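Local coordinates for Alr3699 protein (Nostoc sp., PDB 4XSO), which probably belongs to the glycosyltransferases of the GT-B fold, with two domains each built round a parallel beta sheet, at residues I26-L40 with F46-F60. Residues are numbered along the deposited sequence; the frame is centred on the assembly and turned at random.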
# COMPACT_ATOMS: atom_id res chain seq x y z
N ILE A 26 21.81 -11.08 -8.81
CA ILE A 26 22.09 -12.41 -9.40
C ILE A 26 22.90 -13.26 -8.41
O ILE A 26 22.55 -14.42 -8.07
CB ILE A 26 22.88 -12.33 -10.75
CG1 ILE A 26 22.12 -11.53 -11.82
CG2 ILE A 26 23.24 -13.71 -11.27
CD1 ILE A 26 20.68 -11.91 -11.96
N ASP A 27 24.00 -12.66 -7.97
CA ASP A 27 24.97 -13.25 -7.05
C ASP A 27 24.39 -13.51 -5.67
O ASP A 27 24.62 -14.59 -5.05
CB ASP A 27 26.22 -12.33 -6.95
CG ASP A 27 27.06 -12.29 -8.26
OD1 ASP A 27 27.13 -13.34 -8.97
OD2 ASP A 27 27.58 -11.22 -8.63
N ILE A 28 23.57 -12.58 -5.20
CA ILE A 28 22.92 -12.79 -3.86
C ILE A 28 21.91 -13.95 -3.91
O ILE A 28 21.89 -14.77 -3.03
CB ILE A 28 22.24 -11.49 -3.41
CG1 ILE A 28 23.25 -10.38 -3.13
CG2 ILE A 28 21.43 -11.71 -2.18
CD1 ILE A 28 22.62 -9.00 -3.25
N ALA A 29 21.14 -14.04 -4.99
CA ALA A 29 20.08 -14.99 -5.18
C ALA A 29 20.47 -16.43 -5.58
O ALA A 29 19.78 -17.41 -5.22
CB ALA A 29 19.12 -14.42 -6.19
N LYS A 30 21.60 -16.60 -6.25
CA LYS A 30 21.97 -17.91 -6.76
C LYS A 30 21.99 -19.02 -5.74
O LYS A 30 21.50 -20.08 -6.05
CB LYS A 30 23.32 -17.91 -7.54
CG LYS A 30 23.14 -17.78 -9.06
CD LYS A 30 24.43 -17.98 -9.86
CE LYS A 30 25.34 -16.76 -9.84
NZ LYS A 30 26.46 -16.83 -10.83
N PRO A 31 22.56 -18.77 -4.53
CA PRO A 31 22.58 -19.78 -3.50
C PRO A 31 21.19 -20.19 -3.06
O PRO A 31 21.04 -21.23 -2.39
CB PRO A 31 23.34 -19.11 -2.34
CG PRO A 31 24.12 -18.03 -2.97
CD PRO A 31 23.33 -17.58 -4.16
N TYR A 32 20.19 -19.38 -3.42
CA TYR A 32 18.81 -19.61 -2.88
C TYR A 32 17.86 -19.97 -4.01
O TYR A 32 16.64 -20.05 -3.82
CB TYR A 32 18.28 -18.33 -2.16
CG TYR A 32 19.15 -17.97 -1.04
CD1 TYR A 32 19.06 -18.66 0.18
CD2 TYR A 32 20.05 -16.91 -1.15
CE1 TYR A 32 19.89 -18.38 1.25
CE2 TYR A 32 20.88 -16.59 -0.08
CZ TYR A 32 20.80 -17.32 1.12
OH TYR A 32 21.68 -17.07 2.14
N ARG A 33 18.42 -20.24 -5.19
CA ARG A 33 17.61 -20.33 -6.32
C ARG A 33 16.63 -21.53 -6.32
O ARG A 33 15.72 -21.49 -7.12
CB ARG A 33 18.41 -20.22 -7.63
CG ARG A 33 19.11 -21.47 -8.03
CD ARG A 33 19.88 -21.22 -9.29
NE ARG A 33 20.44 -22.48 -9.74
CZ ARG A 33 21.34 -22.60 -10.70
NH1 ARG A 33 21.75 -23.81 -11.04
NH2 ARG A 33 21.81 -21.53 -11.34
N ASP A 34 16.80 -22.53 -5.46
CA ASP A 34 15.79 -23.60 -5.32
C ASP A 34 14.67 -23.22 -4.33
O ASP A 34 13.71 -23.94 -4.14
CB ASP A 34 16.44 -24.86 -4.84
CG ASP A 34 17.31 -24.63 -3.59
OD1 ASP A 34 17.76 -23.46 -3.25
OD2 ASP A 34 17.52 -25.61 -2.92
N ARG A 35 14.80 -22.07 -3.71
CA ARG A 35 13.83 -21.66 -2.71
C ARG A 35 13.65 -20.12 -2.73
O ARG A 35 13.51 -19.46 -1.67
CB ARG A 35 14.26 -22.17 -1.31
CG ARG A 35 15.63 -21.65 -0.82
CD ARG A 35 16.12 -22.48 0.36
NE ARG A 35 17.50 -22.30 0.80
CZ ARG A 35 17.95 -21.62 1.85
NH1 ARG A 35 17.19 -20.93 2.67
NH2 ARG A 35 19.22 -21.59 2.07
N ALA A 36 13.69 -19.56 -3.91
CA ALA A 36 13.48 -18.14 -4.06
C ALA A 36 12.74 -17.80 -5.32
O ALA A 36 12.62 -18.65 -6.17
CB ALA A 36 14.80 -17.42 -3.99
N LEU A 37 12.21 -16.57 -5.38
CA LEU A 37 11.55 -15.97 -6.50
C LEU A 37 12.03 -14.52 -6.56
O LEU A 37 12.02 -13.84 -5.54
CB LEU A 37 10.03 -16.01 -6.30
CG LEU A 37 9.18 -15.44 -7.45
CD1 LEU A 37 9.52 -16.06 -8.79
CD2 LEU A 37 7.68 -15.67 -7.14
N VAL A 38 12.46 -14.05 -7.72
CA VAL A 38 12.65 -12.62 -7.93
C VAL A 38 11.42 -11.97 -8.63
O VAL A 38 11.06 -12.29 -9.76
CB VAL A 38 13.92 -12.29 -8.75
CG1 VAL A 38 14.07 -10.76 -8.87
CG2 VAL A 38 15.16 -12.85 -8.10
N GLY A 39 10.75 -11.11 -7.92
CA GLY A 39 9.63 -10.34 -8.43
C GLY A 39 10.19 -9.02 -8.98
O GLY A 39 10.85 -8.23 -8.27
N LEU A 40 9.99 -8.82 -10.27
CA LEU A 40 10.31 -7.56 -10.88
C LEU A 40 9.06 -6.69 -11.11
O LEU A 40 7.98 -7.20 -11.33
CB LEU A 40 10.98 -7.81 -12.24
CG LEU A 40 12.28 -8.61 -12.26
CD1 LEU A 40 12.75 -8.76 -13.72
CD2 LEU A 40 13.33 -7.95 -11.40
N PHE A 46 16.70 -7.95 -17.68
CA PHE A 46 17.12 -8.49 -16.40
C PHE A 46 16.43 -9.83 -16.13
O PHE A 46 16.99 -10.71 -15.50
CB PHE A 46 16.87 -7.49 -15.29
CG PHE A 46 17.36 -7.94 -13.95
CD1 PHE A 46 18.51 -8.70 -13.81
CD2 PHE A 46 16.65 -7.63 -12.80
CE1 PHE A 46 18.92 -9.13 -12.58
CE2 PHE A 46 17.07 -8.07 -11.56
CZ PHE A 46 18.21 -8.83 -11.45
N LYS A 47 15.19 -9.91 -16.58
CA LYS A 47 14.37 -11.06 -16.50
C LYS A 47 15.05 -12.19 -17.23
O LYS A 47 15.19 -13.32 -16.71
CB LYS A 47 13.03 -10.78 -17.16
CG LYS A 47 12.11 -12.01 -17.06
CD LYS A 47 10.72 -11.69 -17.47
CE LYS A 47 9.74 -12.79 -17.13
NZ LYS A 47 9.45 -13.65 -18.30
N THR A 48 15.47 -11.88 -18.46
CA THR A 48 16.19 -12.88 -19.30
C THR A 48 17.47 -13.39 -18.61
O THR A 48 17.70 -14.65 -18.52
CB THR A 48 16.41 -12.35 -20.77
OG1 THR A 48 15.16 -11.87 -21.29
CG2 THR A 48 16.87 -13.45 -21.71
N LEU A 49 18.26 -12.46 -18.06
CA LEU A 49 19.50 -12.85 -17.34
C LEU A 49 19.22 -13.75 -16.12
O LEU A 49 19.99 -14.69 -15.85
CB LEU A 49 20.33 -11.67 -16.83
CG LEU A 49 20.95 -10.64 -17.78
CD1 LEU A 49 21.61 -9.52 -16.94
CD2 LEU A 49 21.98 -11.29 -18.73
N LEU A 50 18.10 -13.49 -15.41
CA LEU A 50 17.69 -14.32 -14.29
C LEU A 50 17.34 -15.71 -14.79
O LEU A 50 17.80 -16.69 -14.26
CB LEU A 50 16.50 -13.69 -13.54
CG LEU A 50 16.89 -12.46 -12.69
CD1 LEU A 50 15.63 -11.66 -12.35
CD2 LEU A 50 17.60 -12.98 -11.43
N GLU A 51 16.58 -15.80 -15.85
CA GLU A 51 16.25 -17.08 -16.45
C GLU A 51 17.52 -17.83 -16.91
O GLU A 51 17.72 -19.03 -16.58
CB GLU A 51 15.29 -16.87 -17.62
CG GLU A 51 13.87 -16.49 -17.19
CD GLU A 51 13.04 -15.93 -18.34
OE1 GLU A 51 13.61 -15.63 -19.42
OE2 GLU A 51 11.84 -15.72 -18.14
N GLN A 52 18.43 -17.12 -17.54
CA GLN A 52 19.70 -17.73 -17.95
C GLN A 52 20.45 -18.32 -16.76
O GLN A 52 21.29 -19.19 -16.93
CB GLN A 52 20.61 -16.70 -18.64
CG GLN A 52 20.02 -16.15 -19.96
CD GLN A 52 20.94 -15.17 -20.68
OE1 GLN A 52 21.95 -14.75 -20.11
NE2 GLN A 52 20.60 -14.81 -21.92
N HIS A 53 20.21 -17.80 -15.57
CA HIS A 53 20.88 -18.29 -14.39
C HIS A 53 19.98 -19.23 -13.57
O HIS A 53 20.33 -19.53 -12.46
CB HIS A 53 21.36 -17.11 -13.53
CG HIS A 53 22.60 -16.44 -14.04
ND1 HIS A 53 22.58 -15.33 -14.86
CD2 HIS A 53 23.91 -16.72 -13.83
CE1 HIS A 53 23.81 -14.94 -15.11
NE2 HIS A 53 24.64 -15.77 -14.51
N HIS A 54 18.86 -19.69 -14.12
CA HIS A 54 17.90 -20.58 -13.45
C HIS A 54 17.27 -19.98 -12.17
O HIS A 54 16.85 -20.71 -11.27
CB HIS A 54 18.46 -22.01 -13.20
CG HIS A 54 19.07 -22.62 -14.42
ND1 HIS A 54 18.31 -23.09 -15.47
CD2 HIS A 54 20.37 -22.75 -14.80
CE1 HIS A 54 19.10 -23.48 -16.45
NE2 HIS A 54 20.36 -23.29 -16.07
N ILE A 55 17.16 -18.65 -12.13
CA ILE A 55 16.57 -18.00 -10.99
C ILE A 55 15.13 -17.72 -11.34
O ILE A 55 14.85 -16.98 -12.26
CB ILE A 55 17.32 -16.75 -10.60
CG1 ILE A 55 18.72 -17.11 -10.19
CG2 ILE A 55 16.70 -16.06 -9.36
CD1 ILE A 55 19.61 -15.91 -10.09
N PRO A 56 14.20 -18.26 -10.53
CA PRO A 56 12.82 -18.02 -10.86
C PRO A 56 12.54 -16.51 -10.84
O PRO A 56 13.01 -15.80 -9.93
CB PRO A 56 12.04 -18.76 -9.80
CG PRO A 56 12.98 -19.79 -9.26
CD PRO A 56 14.36 -19.13 -9.36
N VAL A 57 11.73 -16.08 -11.80
CA VAL A 57 11.44 -14.64 -11.95
C VAL A 57 10.02 -14.49 -12.38
O VAL A 57 9.49 -15.33 -13.12
CB VAL A 57 12.44 -13.87 -12.86
CG1 VAL A 57 12.46 -14.46 -14.23
CG2 VAL A 57 12.05 -12.39 -12.97
N GLU A 58 9.39 -13.44 -11.86
CA GLU A 58 8.00 -13.07 -12.17
C GLU A 58 7.92 -11.56 -12.26
O GLU A 58 8.59 -10.81 -11.50
CB GLU A 58 7.03 -13.52 -11.07
CG GLU A 58 5.56 -13.28 -11.45
CD GLU A 58 4.57 -14.02 -10.55
OE1 GLU A 58 5.02 -14.87 -9.74
OE2 GLU A 58 3.35 -13.73 -10.64
N VAL A 59 7.12 -11.10 -13.21
CA VAL A 59 6.95 -9.66 -13.39
C VAL A 59 5.59 -9.32 -12.79
O VAL A 59 4.58 -9.85 -13.22
CB VAL A 59 7.02 -9.28 -14.89
CG1 VAL A 59 6.56 -7.85 -15.08
CG2 VAL A 59 8.43 -9.45 -15.43
N PHE A 60 5.55 -8.42 -11.81
CA PHE A 60 4.27 -8.00 -11.21
C PHE A 60 3.86 -6.67 -11.83
O PHE A 60 4.67 -5.73 -11.91
CB PHE A 60 4.42 -7.84 -9.72
CG PHE A 60 4.64 -9.13 -9.01
CD1 PHE A 60 3.57 -9.95 -8.71
CD2 PHE A 60 5.91 -9.56 -8.69
CE1 PHE A 60 3.75 -11.15 -8.05
CE2 PHE A 60 6.10 -10.75 -8.04
CZ PHE A 60 5.03 -11.56 -7.74
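Val38 and Leu40 meet helix 46-52 on one face of a parallel pair of strands, 36-40 and 57-59, whose local axes run 22° apart in direction. Four backbone hydrogen bonds join strand 36-40 to residues 56-60: Val38 N to Pro56 O, Glu58 N to Val38 O, Leu40 N to Glu58 O and Phe60 N to Leu40 O.

Beneath the helix, Leu40 divides its branches: CD2 rests 3.6 Å from Phe46 CD2, and CD1 reaches Val57 CG2 at 3.8 Å. Val38 does likewise, sending CG1 to Leu50 CD1 (3.9 Å) and CG2 to Ile55 CG2. On the strands' other face, Gly39 CA meets the edge of the Phe60 ring, 3.6 Å from CE2.

Helix 20-29 closes the apolar cluster through Ile26. With CG1 beside the backbone N (chi1 -60°), CG2 stands anti to that N and is carried over one face of the His53 ring, 3.9 Å from the centroid and 4° off the normal, a clear CH-pi contact; CD1 instead points to the edge of Phe46 and presses against Leu50. His53 is fixed in rotation by ND1 donating to Leu49 O (2.8 Å), with the acceptor close to the ring plane.

Arg33 NH2 makes a weak bond to His53 O (2.7 Å), and His54 CB lies over one face of the guanidinium. His54, with positive phi, is the C' residue of a Schellman motif that ends the helix and turns the chain toward strand 57-59. Farther out, strand 9-13 flanks 36-40, leaving 57-59 outermost in this chain's sheet. Strand 36-40, helix 45-52 and strand 57-59 thus form a beta-alpha-beta crossover unit of the Rossmann-like N-terminal domain of a GT-B fold.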